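Local coordinates for protein glycoside Hydrolase (Bacteroides uniformis, PDB 5TA0) that probably hydrolyses agarose chains as a family 86 glycoside hydrolase of a gut symbiont's agarose pathway, and here holds the oligosaccharide neoagarooctaose, at residues A[133-138]-A[364-369]; A[258-263]-A[533-538]; A[394-397]-A[401-404]. All coordinates share one frame; numbering follows the deposited sequence. Where two conformers were deposited one is given.

Interaction 1: A[133-138]-A[364-369]; sequences YSNLIL and ICYAMP. With EDO (1,2-ethanediol), chain S.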
ATOM      1  N   TYR A 133       5.617  -7.400 -18.092  1.00  9.43           N
ATOM      2  CA  TYR A 133       5.101  -7.565 -16.736  1.00  9.27           C
ATOM      3  C   TYR A 133       5.831  -6.721 -15.672  1.00  8.91           C
ATOM      4  O   TYR A 133       5.503  -6.801 -14.498  1.00  8.88           O
ATOM      5  CB  TYR A 133       5.164  -9.045 -16.321  1.00  9.41           C
ATOM      6  CG  TYR A 133       4.285  -9.959 -17.142  1.00  9.41           C
ATOM      7  CD1 TYR A 133       2.963 -10.146 -16.807  1.00  9.35           C
ATOM      8  CD2 TYR A 133       4.792 -10.651 -18.232  1.00  9.90           C
ATOM      9  CE1 TYR A 133       2.134 -10.990 -17.535  1.00  9.89           C
ATOM     10  CE2 TYR A 133       3.986 -11.518 -18.970  1.00 10.16           C
ATOM     11  CZ  TYR A 133       2.656 -11.671 -18.619  1.00 10.21           C
ATOM     12  OH  TYR A 133       1.851 -12.526 -19.332  1.00 10.94           O
ATOM     13  N   SER A 134       6.798  -5.909 -16.073  1.00  8.74           N
ATOM     14  CA  SER A 134       7.705  -5.257 -15.144  1.00  8.45           C
ATOM     15  C   SER A 134       7.636  -3.744 -15.226  1.00  8.76           C
ATOM     16  O   SER A 134       7.775  -3.150 -16.316  1.00  9.60           O
ATOM     17  CB  SER A 134       9.116  -5.728 -15.454  1.00  8.45           C
ATOM     18  OG  SER A 134      10.050  -5.162 -14.536  1.00  8.45           O
ATOM     19  N   ASN A 135       7.427  -3.116 -14.071  1.00  8.55           N
ATOM     20  CA  ASN A 135       7.553  -1.675 -13.910  1.00  8.89           C
ATOM     21  C   ASN A 135       8.323  -1.487 -12.616  1.00  8.02           C
ATOM     22  O   ASN A 135       7.790  -1.650 -11.514  1.00  7.78           O
ATOM     23  CB  ASN A 135       6.185  -1.025 -13.856  1.00 10.00           C
ATOM     24  CG  ASN A 135       6.238   0.498 -13.873  1.00 11.86           C
ATOM     25  OD1 ASN A 135       7.306   1.079 -13.981  1.00 14.19           O
ATOM     26  ND2 ASN A 135       5.092   1.136 -13.785  1.00 13.20           N
ATOM     27  N   LEU A 136       9.607  -1.236 -12.731  1.00  7.51           N
ATOM     28  CA  LEU A 136      10.484  -1.315 -11.568  1.00  7.32           C
ATOM     29  C   LEU A 136      10.413  -0.125 -10.650  1.00  7.05           C
ATOM     30  O   LEU A 136      10.506   1.035 -11.091  1.00  7.42           O
ATOM     31  CB  LEU A 136      11.939  -1.519 -12.005  1.00  7.98           C
ATOM     32  CG  LEU A 136      12.980  -1.738 -10.911  1.00  8.64           C
ATOM     33  CD1 LEU A 136      12.729  -3.063 -10.234  1.00  9.23           C
ATOM     34  CD2 LEU A 136      14.390  -1.647 -11.489  1.00  9.07           C
ATOM     35  N   ILE A 137      10.294  -0.427  -9.355  1.00  6.65           N
ATOM     36  CA  ILE A 137      10.597   0.521  -8.287  1.00  6.52           C
ATOM     37  C   ILE A 137      12.043   0.301  -7.873  1.00  6.31           C
ATOM     38  O   ILE A 137      12.410  -0.754  -7.382  1.00  6.59           O
ATOM     39  CB  ILE A 137       9.681   0.322  -7.045  1.00  6.52           C
ATOM     40  CG1 ILE A 137       8.201   0.313  -7.450  1.00  6.64           C
ATOM     41  CG2 ILE A 137       9.986   1.374  -5.984  1.00  6.39           C
ATOM     42  CD1 ILE A 137       7.277  -0.133  -6.339  1.00  6.94           C
ATOM     43  N   LEU A 138      12.867   1.322  -8.087  1.00  6.03           N
ATOM     44  CA  LEU A 138      14.255   1.326  -7.637  1.00  6.07           C
ATOM     45  C   LEU A 138      14.351   2.098  -6.313  1.00  6.15           C
ATOM     46  O   LEU A 138      13.674   3.091  -6.123  1.00  6.04           O
ATOM     47  CB  LEU A 138      15.124   1.969  -8.728  1.00  6.31           C
ATOM     48  CG  LEU A 138      16.640   1.952  -8.500  1.00  6.46           C
ATOM     49  CD1 LEU A 138      17.196   0.539  -8.315  1.00  6.56           C
ATOM     50  CD2 LEU A 138      17.371   2.626  -9.666  1.00  6.48           C
ATOM     51  N   ILE A 364      -3.299   6.511  -5.610  1.00  9.78           N
ATOM     52  CA  ILE A 364      -2.280   5.498  -5.332  1.00  9.79           C
ATOM     53  C   ILE A 364      -1.610   5.110  -6.635  1.00  9.00           C
ATOM     54  O   ILE A 364      -2.281   4.713  -7.585  1.00 10.06           O
ATOM     55  CB  ILE A 364      -2.860   4.279  -4.578  1.00 10.88           C
ATOM     56  CG1 ILE A 364      -3.172   4.761  -3.149  1.00 12.89           C
ATOM     57  CG2 ILE A 364      -1.904   3.086  -4.632  1.00 11.11           C
ATOM     58  CD1 ILE A 364      -3.650   3.745  -2.192  1.00 13.47           C
ATOM     59  N   CYS A 365      -0.299   5.294  -6.701  1.00  8.29           N
ATOM     60  CA  CYS A 365       0.417   4.997  -7.939  1.00  8.39           C
ATOM     61  C   CYS A 365       0.941   3.569  -7.995  1.00  8.26           C
ATOM     62  O   CYS A 365       1.308   3.072  -9.061  1.00  9.16           O
ATOM     63  CB  CYS A 365       1.547   5.995  -8.199  1.00  8.56           C
ATOM     64  SG  CYS A 365       2.842   6.106  -6.945  1.00  9.69           S
ATOM     65  N   TYR A 366       1.037   2.899  -6.839  1.00  7.44           N
ATOM     66  CA  TYR A 366       1.615   1.546  -6.771  1.00  7.12           C
ATOM     67  C   TYR A 366       1.449   1.039  -5.349  1.00  6.97           C
ATOM     68  O   TYR A 366       1.701   1.804  -4.406  1.00  7.46           O
ATOM     69  CB  TYR A 366       3.130   1.615  -7.067  1.00  7.06           C
ATOM     70  CG  TYR A 366       3.733   0.553  -7.966  1.00  6.84           C
ATOM     71  CD1 TYR A 366       4.738   0.885  -8.846  1.00  6.94           C
ATOM     72  CD2 TYR A 366       3.335  -0.770  -7.910  1.00  6.96           C
ATOM     73  CE1 TYR A 366       5.343  -0.058  -9.645  1.00  7.10           C
ATOM     74  CE2 TYR A 366       3.906  -1.730  -8.719  1.00  7.09           C
ATOM     75  CZ  TYR A 366       4.931  -1.385  -9.567  1.00  6.75           C
ATOM     76  OH  TYR A 366       5.506  -2.387 -10.335  1.00  7.28           O
ATOM     77  N   ALA A 367       1.031  -0.197  -5.168  1.00  6.76           N
ATOM     78  CA  ALA A 367       0.966  -0.801  -3.839  1.00  6.88           C
ATOM     79  C   ALA A 367       1.513  -2.207  -3.994  1.00  6.55           C
ATOM     80  O   ALA A 367       0.995  -2.972  -4.848  1.00  6.83           O
ATOM     81  CB  ALA A 367      -0.453  -0.808  -3.303  1.00  6.97           C
ATOM     82  N   MET A 368       2.542  -2.574  -3.230  1.00  6.55           N
ATOM     83  CA  MET A 368       3.259  -3.831  -3.451  1.00  6.80           C
ATOM     84  C   MET A 368       3.301  -4.668  -2.187  1.00  6.63           C
ATOM     85  O   MET A 368       3.993  -4.312  -1.221  1.00  6.63           O
ATOM     86  CB  MET A 368       4.674  -3.543  -3.940  1.00  6.76           C
ATOM     87  CG  MET A 368       5.511  -4.738  -4.373  1.00  7.12           C
ATOM     88  SD  MET A 368       6.951  -4.253  -5.344  1.00  8.07           S
ATOM     89  CE  MET A 368       6.142  -3.806  -6.881  1.00  8.34           C
ATOM     90  N   PRO A 369       2.569  -5.796  -2.180  1.00  6.76           N
ATOM     91  CA  PRO A 369       2.686  -6.682  -1.014  1.00  7.07           C
ATOM     92  C   PRO A 369       4.128  -7.112  -0.811  1.00  7.55           C
ATOM     93  O   PRO A 369       4.844  -7.406  -1.786  1.00  7.67           O
ATOM     94  CB  PRO A 369       1.835  -7.874  -1.402  1.00  7.65           C
ATOM     95  CG  PRO A 369       0.933  -7.427  -2.480  1.00  7.53           C
ATOM     96  CD  PRO A 369       1.655  -6.334  -3.206  1.00  7.03           C
TER
HETATM   97  C1  EDO S 716       2.038   1.402 -11.802  1.00 25.04           C
HETATM   98  O1  EDO S 716       1.926   1.880 -13.152  1.00 29.50           O
HETATM   99  C2  EDO S 716       1.991  -0.104 -11.825  1.00 22.41           C
HETATM  100  O2  EDO S 716       2.799  -0.666 -12.846  1.00 18.51           O
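Tyr366 reaches from 364-369 across the interior of the (alpha/beta) barrel, and its OH gives a hydrogen bond of 2.7 Å to the backbone O of Asn135. The hydroxyl meets that oxygen in the carbonyl plane, on a lone pair (C=O...donor angle 143°); the oxygen in turn lies in the plane of the Tyr366 ring, at its edge. The Ile137 and Tyr366 side chains run antiparallel, alongside each other. Ile137 CD1 sits over one face of the Tyr366 ring, 3.8 Å from its centroid, in a CH-pi contact, while CG1 lies 3.6 Å from Tyr366 CE1. Over the opposite face a 1,2-ethanediol, probably from the crystallisation liquor, sets its C2 above the ring centre; Asn135 ND2 holds it through a 3.1 Å hydrogen bond to O2. Met368 bends at chi3 (-73°), which brings its CE to 3.9 Å from Ile137 CD1. A phenylalanine in place of Tyr366 would probably leave the Asn135 carbonyl oxygen without this donor and the ring freer to turn. The strand segments, both of the barrel wall, lie 85° apart. Asn50 of strand 50-51 touches Tyr366 and Met368, Arg83 of strand 80-84 touches Ile137 and Met368, and Met322 of strand 321-326 meets Ile137.

Interaction 2: A[258-263]-A[533-538]; sequences GRWNAR and TDYLKE. With EDO (1,2-ethanediol), chain I.
Trp260 and Tyr535 meet through a single polar link: Trp260 NE1 donates to Tyr535 OH over 2.9 Å, with an N-H...O angle of 159° and the oxygen almost in the indole plane. The tryptophan leaves its helix with CG anti to the backbone N (chi1 165°), which carries the indole N-H across to 533-538. Tyr535 has the less common first torsion (chi1 88°), its CG lodged between its own N and carbonyl carbon. The two rings stay oblique to each other, and the carbons alongside the bond close up, Trp260 CZ2 lying 3.9 Å from Tyr535 CE1. Leu536 folds back on its neighbour, with CB 3.6 Å above the middle of the Tyr535 ring. Leu536 CD2 reaches on to the helix, 3.7 Å from Trp260 CD1 and equally far from Asn261 OD1. Behind the tyrosine, Asp534 OD1 accepts a 2.8 Å hydrogen bond from Tyr535 N; in one of two Lys537 conformers NZ also reaches Asp534 OD2, a salt bridge that remains doubtful. Met306 of helix 298-315 touches both aromatic side chains, and Phe252 meets Trp260 edge-to-face. Leu536, at positive phi, pairs together with Lys537 opposite the single residue Val632, forming a G1 beta bulge; here it lies where a C-terminal beta sheet packs against the outer helices of the barrel.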
ATOM      1  N   GLY A 258       3.036  14.891  18.201  1.00  9.20           N
ATOM      2  CA  GLY A 258       4.383  15.356  18.020  1.00  8.71           C
ATOM      3  C   GLY A 258       5.136  14.580  16.939  1.00  8.36           C
ATOM      4  O   GLY A 258       6.003  15.116  16.290  1.00  9.08           O
ATOM      5  N   ARG A 259       4.798  13.303  16.770  1.00  8.49           N
ATOM      6  CA  ARG A 259       5.481  12.501  15.725  1.00  8.55           C
ATOM      7  C   ARG A 259       5.094  12.960  14.324  1.00  8.36           C
ATOM      8  O   ARG A 259       5.973  13.120  13.464  1.00  9.16           O
ATOM      9  CB  ARG A 259       5.254  11.017  15.908  1.00  8.67           C
ATOM     10  CG  ARG A 259       6.043  10.161  14.925  1.00  9.27           C
ATOM     11  CD  ARG A 259       6.218   8.759  15.420  1.00  9.61           C
ATOM     12  NE  ARG A 259       6.720   7.831  14.395  1.00  9.70           N
ATOM     13  CZ  ARG A 259       7.573   6.839  14.612  1.00 10.17           C
ATOM     14  NH1 ARG A 259       7.889   5.990  13.630  1.00 10.51           N
ATOM     15  NH2 ARG A 259       8.168   6.683  15.790  1.00 10.96           N
ATOM     16  N   TRP A 260       3.803  13.193  14.116  1.00  8.05           N
ATOM     17  CA  TRP A 260       3.339  13.847  12.894  1.00  7.97           C
ATOM     18  C   TRP A 260       4.072  15.171  12.667  1.00  8.03           C
ATOM     19  O   TRP A 260       4.616  15.452  11.587  1.00  7.54           O
ATOM     20  CB  TRP A 260       1.838  14.084  12.940  1.00  8.31           C
ATOM     21  CG  TRP A 260       1.409  15.064  11.883  1.00  8.36           C
ATOM     22  CD1 TRP A 260       1.160  16.394  12.072  1.00  8.26           C
ATOM     23  CD2 TRP A 260       1.270  14.824  10.470  1.00  8.22           C
ATOM     24  NE1 TRP A 260       0.862  17.003  10.871  1.00  8.56           N
ATOM     25  CE2 TRP A 260       0.936  16.057   9.877  1.00  8.23           C
ATOM     26  CE3 TRP A 260       1.400  13.688   9.650  1.00  8.53           C
ATOM     27  CZ2 TRP A 260       0.706  16.192   8.511  1.00  8.26           C
ATOM     28  CZ3 TRP A 260       1.154  13.822   8.288  1.00  8.34           C
ATOM     29  CH2 TRP A 260       0.813  15.063   7.737  1.00  8.14           C
ATOM     30  N   ASN A 261       4.070  16.026  13.698  1.00  8.03           N
ATOM     31  CA  ASN A 261       4.628  17.362  13.558  1.00  9.08           C
ATOM     32  C   ASN A 261       6.120  17.388  13.262  1.00  8.70           C
ATOM     33  O   ASN A 261       6.560  18.268  12.531  1.00  9.65           O
ATOM     34  CB  ASN A 261       4.341  18.198  14.804  1.00 10.08           C
ATOM     35  CG  ASN A 261       2.913  18.657  14.884  1.00 12.17           C
ATOM     36  OD1 ASN A 261       2.249  18.900  13.881  1.00 14.59           O
ATOM     37  ND2 ASN A 261       2.439  18.809  16.110  1.00 14.61           N
ATOM     38  N   ALA A 262       6.859  16.407  13.788  1.00  8.65           N
ATOM     39  CA  ALA A 262       8.310  16.349  13.594  1.00  8.48           C
ATOM     40  C   ALA A 262       8.754  15.659  12.303  1.00  8.22           C
ATOM     41  O   ALA A 262       9.879  15.857  11.865  1.00  8.13           O
ATOM     42  CB  ALA A 262       8.949  15.627  14.771  1.00  8.93           C
ATOM     43  N   ARG A 263       7.871  14.833  11.727  1.00  7.60           N
ATOM     44  CA  ARG A 263       8.250  13.919  10.650  1.00  7.80           C
ATOM     45  C   ARG A 263       7.475  14.244   9.368  1.00  7.29           C
ATOM     46  O   ARG A 263       7.909  15.128   8.627  1.00  7.65           O
ATOM     47  CB  ARG A 263       8.157  12.474  11.122  1.00  7.93           C
ATOM     48  CG  ARG A 263       9.076  12.190  12.289  1.00  7.92           C
ATOM     49  CD  ARG A 263       9.043  10.733  12.623  1.00  7.65           C
ATOM     50  NE  ARG A 263       9.784  10.462  13.845  1.00  8.11           N
ATOM     51  CZ  ARG A 263      10.356   9.299  14.145  1.00  7.99           C
ATOM     52  NH1 ARG A 263      10.376   8.293  13.292  1.00  7.81           N
ATOM     53  NH2 ARG A 263      10.981   9.163  15.313  1.00  8.49           N
ATOM     54  N   THR A 533     -10.592  23.127   5.019  1.00  9.99           N
ATOM     55  CA  THR A 533      -9.652  24.217   4.958  1.00 10.86           C
ATOM     56  C   THR A 533      -8.537  24.136   5.994  1.00 10.29           C
ATOM     57  O   THR A 533      -7.532  24.787   5.840  1.00 11.37           O
ATOM     58  CB  THR A 533     -10.329  25.585   5.131  1.00 11.09           C
ATOM     59  OG1 THR A 533     -10.956  25.647   6.417  1.00 12.19           O
ATOM     60  CG2 THR A 533     -11.400  25.814   4.040  1.00 11.41           C
ATOM     61  N   ASP A 534      -8.730  23.346   7.047  1.00 10.58           N
ATOM     62  CA  ASP A 534      -7.762  23.245   8.134  1.00 10.92           C
ATOM     63  C   ASP A 534      -7.812  21.827   8.699  1.00  9.82           C
ATOM     64  O   ASP A 534      -8.634  21.017   8.283  1.00  9.54           O
ATOM     65  CB  ASP A 534      -8.103  24.286   9.222  1.00 12.49           C
ATOM     66  CG  ASP A 534      -6.911  24.740  10.027  1.00 15.45           C
ATOM     67  OD1 ASP A 534      -5.832  24.119   9.990  1.00 16.50           O
ATOM     68  OD2 ASP A 534      -7.077  25.784  10.715  1.00 18.94           O
ATOM     69  N   TYR A 535      -6.957  21.543   9.677  1.00  9.18           N
ATOM     70  CA  TYR A 535      -6.808  20.200  10.205  1.00  9.68           C
ATOM     71  C   TYR A 535      -6.190  20.255  11.607  1.00  9.64           C
ATOM     72  O   TYR A 535      -5.844  21.339  12.080  1.00 10.62           O
ATOM     73  CB  TYR A 535      -5.960  19.353   9.222  1.00  9.39           C
ATOM     74  CG  TYR A 535      -4.464  19.411   9.429  1.00  9.72           C
ATOM     75  CD1 TYR A 535      -3.696  18.236   9.461  1.00  9.47           C
ATOM     76  CD2 TYR A 535      -3.803  20.635   9.595  1.00  9.78           C
ATOM     77  CE1 TYR A 535      -2.324  18.288   9.692  1.00  9.27           C
ATOM     78  CE2 TYR A 535      -2.434  20.696   9.805  1.00 10.12           C
ATOM     79  CZ  TYR A 535      -1.696  19.505   9.856  1.00  9.70           C
ATOM     80  OH  TYR A 535      -0.330  19.564  10.084  1.00 10.33           O
ATOM     81  N   LEU A 536      -6.101  19.098  12.254  1.00 10.12           N
ATOM     82  CA  LEU A 536      -5.300  18.896  13.484  1.00 10.52           C
ATOM     83  C   LEU A 536      -5.647  19.880  14.605  1.00 11.08           C
ATOM     84  O   LEU A 536      -4.873  20.797  14.912  1.00 12.07           O
ATOM     85  CB  LEU A 536      -3.797  18.904  13.158  1.00 10.98           C
ATOM     86  CG  LEU A 536      -2.865  18.433  14.303  1.00 11.65           C
ATOM     87  CD1 LEU A 536      -3.259  17.085  14.877  1.00 11.72           C
ATOM     88  CD2 LEU A 536      -1.442  18.410  13.781  1.00 12.16           C
ATOM     89  N   LYS A 537      -6.815  19.676  15.196  0.60 11.27           N
ATOM     90  CA  LYS A 537      -7.329  20.575  16.243  0.60 12.13           C
ATOM     91  C   LYS A 537      -7.447  19.815  17.563  0.60 12.32           C
ATOM     92  O   LYS A 537      -7.930  18.686  17.609  0.60 12.08           O
ATOM     93  CB  LYS A 537      -8.681  21.150  15.827  0.60 12.80           C
ATOM     94  CG  LYS A 537      -8.668  21.972  14.540  0.60 13.60           C
ATOM     95  CD  LYS A 537      -7.732  23.170  14.615  0.60 14.27           C
ATOM     96  CE  LYS A 537      -7.709  23.983  13.329  0.60 15.21           C
ATOM     97  NZ  LYS A 537      -6.654  25.035  13.387  0.60 16.33           N
ATOM     98  N   GLU A 538      -6.992  20.457  18.639  1.00 13.16           N
ATOM     99  CA  GLU A 538      -7.090  19.900  19.994  1.00 15.05           C
ATOM    100  C   GLU A 538      -8.533  19.915  20.489  1.00 14.35           C
ATOM    101  O   GLU A 538      -9.281  20.862  20.241  1.00 15.13           O
ATOM    102  CB  GLU A 538      -6.260  20.729  20.987  1.00 17.13           C
ATOM    103  CG  GLU A 538      -4.771  20.764  20.733  1.00 19.98           C
ATOM    104  CD  GLU A 538      -4.028  21.772  21.605  1.00 22.51           C
ATOM    105  OE1 GLU A 538      -4.648  22.399  22.490  1.00 25.09           O
ATOM    106  OE2 GLU A 538      -2.817  21.951  21.381  1.00 25.65           O
TER
HETATM  107  C1  EDO I 706      -6.196  26.079   2.482  1.00 24.39           C
HETATM  108  O1  EDO I 706      -6.422  24.823   3.118  1.00 23.60           O
HETATM  109  C2  EDO I 706      -7.300  26.310   1.472  1.00 23.23           C
HETATM  110  O2  EDO I 706      -8.571  26.068   2.073  1.00 23.45           O

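Interaction 3: A[394-397]-A[401-404]; sequences RENE and FTGE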
ATOM      1  N   ARG A 394      11.445 -24.421   0.508  1.00 11.09           N
ATOM      2  CA  ARG A 394      11.968 -25.744   0.152  1.00 11.77           C
ATOM      3  C   ARG A 394      11.013 -26.822   0.647  1.00 11.94           C
ATOM      4  O   ARG A 394      10.330 -26.655   1.667  1.00 12.15           O
ATOM      5  CB  ARG A 394      13.363 -25.920   0.700  1.00 12.29           C
ATOM      6  CG  ARG A 394      14.379 -25.042  -0.018  1.00 12.96           C
ATOM      7  CD  ARG A 394      15.802 -25.333   0.436  1.00 14.41           C
ATOM      8  NE  ARG A 394      16.866 -24.630  -0.300  1.00 16.21           N
ATOM      9  CZ  ARG A 394      17.534 -25.089  -1.360  1.00 17.28           C
ATOM     10  NH1 ARG A 394      18.487 -24.343  -1.908  1.00 19.08           N
ATOM     11  NH2 ARG A 394      17.272 -26.264  -1.906  1.00 17.49           N
ATOM     12  N   GLU A 395      10.939 -27.918  -0.100  1.00 13.11           N
ATOM     13  CA  GLU A 395       9.922 -28.935   0.166  1.00 14.79           C
ATOM     14  C   GLU A 395      10.007 -29.534   1.566  1.00 13.78           C
ATOM     15  O   GLU A 395       8.986 -29.918   2.106  1.00 14.02           O
ATOM     16  CB  GLU A 395       9.889 -30.030  -0.899  1.00 17.82           C
ATOM     17  CG  GLU A 395      11.142 -30.858  -1.059  1.00 21.45           C
ATOM     18  CD  GLU A 395      11.141 -31.706  -2.334  1.00 24.99           C
ATOM     19  OE1 GLU A 395      12.226 -31.848  -2.959  1.00 27.21           O
ATOM     20  OE2 GLU A 395      10.052 -32.206  -2.731  1.00 28.75           O
ATOM     21  N   ASN A 396      11.184 -29.574   2.177  1.00 12.80           N
ATOM     22  CA  ASN A 396      11.282 -30.177   3.513  1.00 13.26           C
ATOM     23  C   ASN A 396      11.158 -29.185   4.660  1.00 12.22           C
ATOM     24  O   ASN A 396      11.272 -29.562   5.823  1.00 12.43           O
ATOM     25  CB  ASN A 396      12.576 -30.975   3.623  1.00 13.99           C
ATOM     26  CG  ASN A 396      12.623 -32.147   2.658  1.00 14.65           C
ATOM     27  OD1 ASN A 396      11.605 -32.796   2.394  1.00 16.40           O
ATOM     28  ND2 ASN A 396      13.783 -32.386   2.082  1.00 16.25           N
ATOM     29  N   GLU A 397      10.953 -27.894   4.365  1.00 11.39           N
ATOM     30  CA  GLU A 397      10.654 -26.934   5.415  1.00 10.98           C
ATOM     31  C   GLU A 397       9.270 -27.280   6.000  1.00 10.79           C
ATOM     32  O   GLU A 397       8.391 -27.692   5.252  1.00 11.97           O
ATOM     33  CB  GLU A 397      10.623 -25.476   4.881  1.00 10.12           C
ATOM     34  CG  GLU A 397      11.973 -24.939   4.432  1.00 10.14           C
ATOM     35  CD  GLU A 397      11.913 -23.485   4.022  1.00 10.02           C
ATOM     36  OE1 GLU A 397      12.283 -23.208   2.866  1.00  9.95           O
ATOM     37  OE2 GLU A 397      11.508 -22.647   4.833  1.00 10.25           O
ATOM     38  N   PHE A 401      15.918 -27.064   5.786  1.00 11.94           N
ATOM     39  CA  PHE A 401      16.026 -26.207   4.607  1.00 11.89           C
ATOM     40  C   PHE A 401      16.669 -27.047   3.486  1.00 11.82           C
ATOM     41  O   PHE A 401      17.801 -26.803   3.071  1.00 13.25           O
ATOM     42  CB  PHE A 401      16.814 -24.959   4.982  1.00 11.91           C
ATOM     43  CG  PHE A 401      16.800 -23.876   3.925  1.00 11.85           C
ATOM     44  CD1 PHE A 401      15.637 -23.182   3.626  1.00 12.24           C
ATOM     45  CD2 PHE A 401      17.976 -23.529   3.266  1.00 12.25           C
ATOM     46  CE1 PHE A 401      15.649 -22.162   2.682  1.00 12.06           C
ATOM     47  CE2 PHE A 401      17.987 -22.517   2.318  1.00 12.60           C
ATOM     48  CZ  PHE A 401      16.824 -21.836   2.031  1.00 12.36           C
ATOM     49  N   THR A 402      15.920 -28.031   3.005  1.00 12.45           N
ATOM     50  CA  THR A 402      16.425 -28.965   1.987  1.00 12.81           C
ATOM     51  C   THR A 402      15.299 -29.323   1.051  1.00 12.85           C
ATOM     52  O   THR A 402      14.118 -29.163   1.390  1.00 12.50           O
ATOM     53  CB  THR A 402      16.996 -30.269   2.606  1.00 13.39           C
ATOM     54  OG1 THR A 402      15.944 -30.985   3.280  1.00 13.64           O
ATOM     55  CG2 THR A 402      18.189 -29.968   3.546  1.00 14.02           C
ATOM     56  N   GLY A 403      15.671 -29.840  -0.117  1.00 13.17           N
ATOM     57  CA  GLY A 403      14.713 -30.221  -1.129  1.00 13.68           C
ATOM     58  C   GLY A 403      14.489 -29.070  -2.100  1.00 13.95           C
ATOM     59  O   GLY A 403      14.953 -27.947  -1.871  1.00 14.63           O
ATOM     60  N   GLU A 404      13.788 -29.361  -3.182  1.00 14.70           N
ATOM     61  CA  GLU A 404      13.501 -28.353  -4.193  1.00 16.34           C
ATOM     62  C   GLU A 404      12.445 -27.388  -3.698  1.00 13.98           C
ATOM     63  O   GLU A 404      11.633 -27.705  -2.837  1.00 12.99           O
ATOM     64  CB  GLU A 404      13.002 -29.010  -5.473  1.00 19.70           C
ATOM     65  CG  GLU A 404      14.013 -29.947  -6.111  1.00 24.86           C
ATOM     66  CD  GLU A 404      13.760 -30.142  -7.588  1.00 27.52           C
ATOM     67  OE1 GLU A 404      12.666 -30.665  -7.932  1.00 32.11           O
ATOM     68  OE2 GLU A 404      14.649 -29.752  -8.380  1.00 33.21           O
TER
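Asn396, Glu395 and Arg394 bind 401-404 from a type I beta turn, Arg394 to Glu397, in the loop between strands 392-394 and 405-407. Asn396 uses its flat amide, ND2 giving a nearly straight bond (163°) of 2.8 Å to Thr402 OG1, while its backbone N binds Thr402 O. Glu395 and Glu404 bond reciprocally: Glu395 N gives to Glu404 O at 2.8 Å, and Glu404 N gives to Glu395 OE1 at 2.9 Å, reaching that oxygen from above the carboxylate plane. Arg394 NH2 donates to Gly403 O over 2.9 Å, tilted from the carbonyl plane. Further out, the extended Arg394 chain crosses the Phe401 ring: CD stands squarely over the face, 3.7 Å from the ring centroid. The guanidinium then continues off-centre as a cation-pi contact, its plane turned 73° from the ring. Its NH1 forms a salt bridge with Glu376, and Tyr379 stacks on Phe401. Glu397 OE1 accepts a hydrogen bond from Arg394 N across the turn and touches the ring edge, 3.4 Å from Phe401 CD1. Gly403, at phi 93°, comes so close that a CB on it would clash with Glu395 CG, which lies 3.6 Å from Gly403 CA.

In the fold
Interaction 1 lies inside the barrel, nearest of the three to the middle of the chain, and close to the sugar: the Met368 side chain is about 9 Å from a bound 3,6-anhydro-alpha-L-galactopyranose. Interaction 3 lies at the surface, yet its Glu397 side chain is about 13 Å from a bound galactose. Interaction 2 is where the barrel's outer helices meet the C-terminal beta region, with the Trp260 side chain about 7 Å from a calcium ion. Interactions 2 and 3 lie on opposite sides of the chain's centre, their centres about 50 Å apart, and 394-404 is nested within the loop that 258-263 and 533-538 close. Interactions 1 and 2 come within about 15 Å at their nearest atoms.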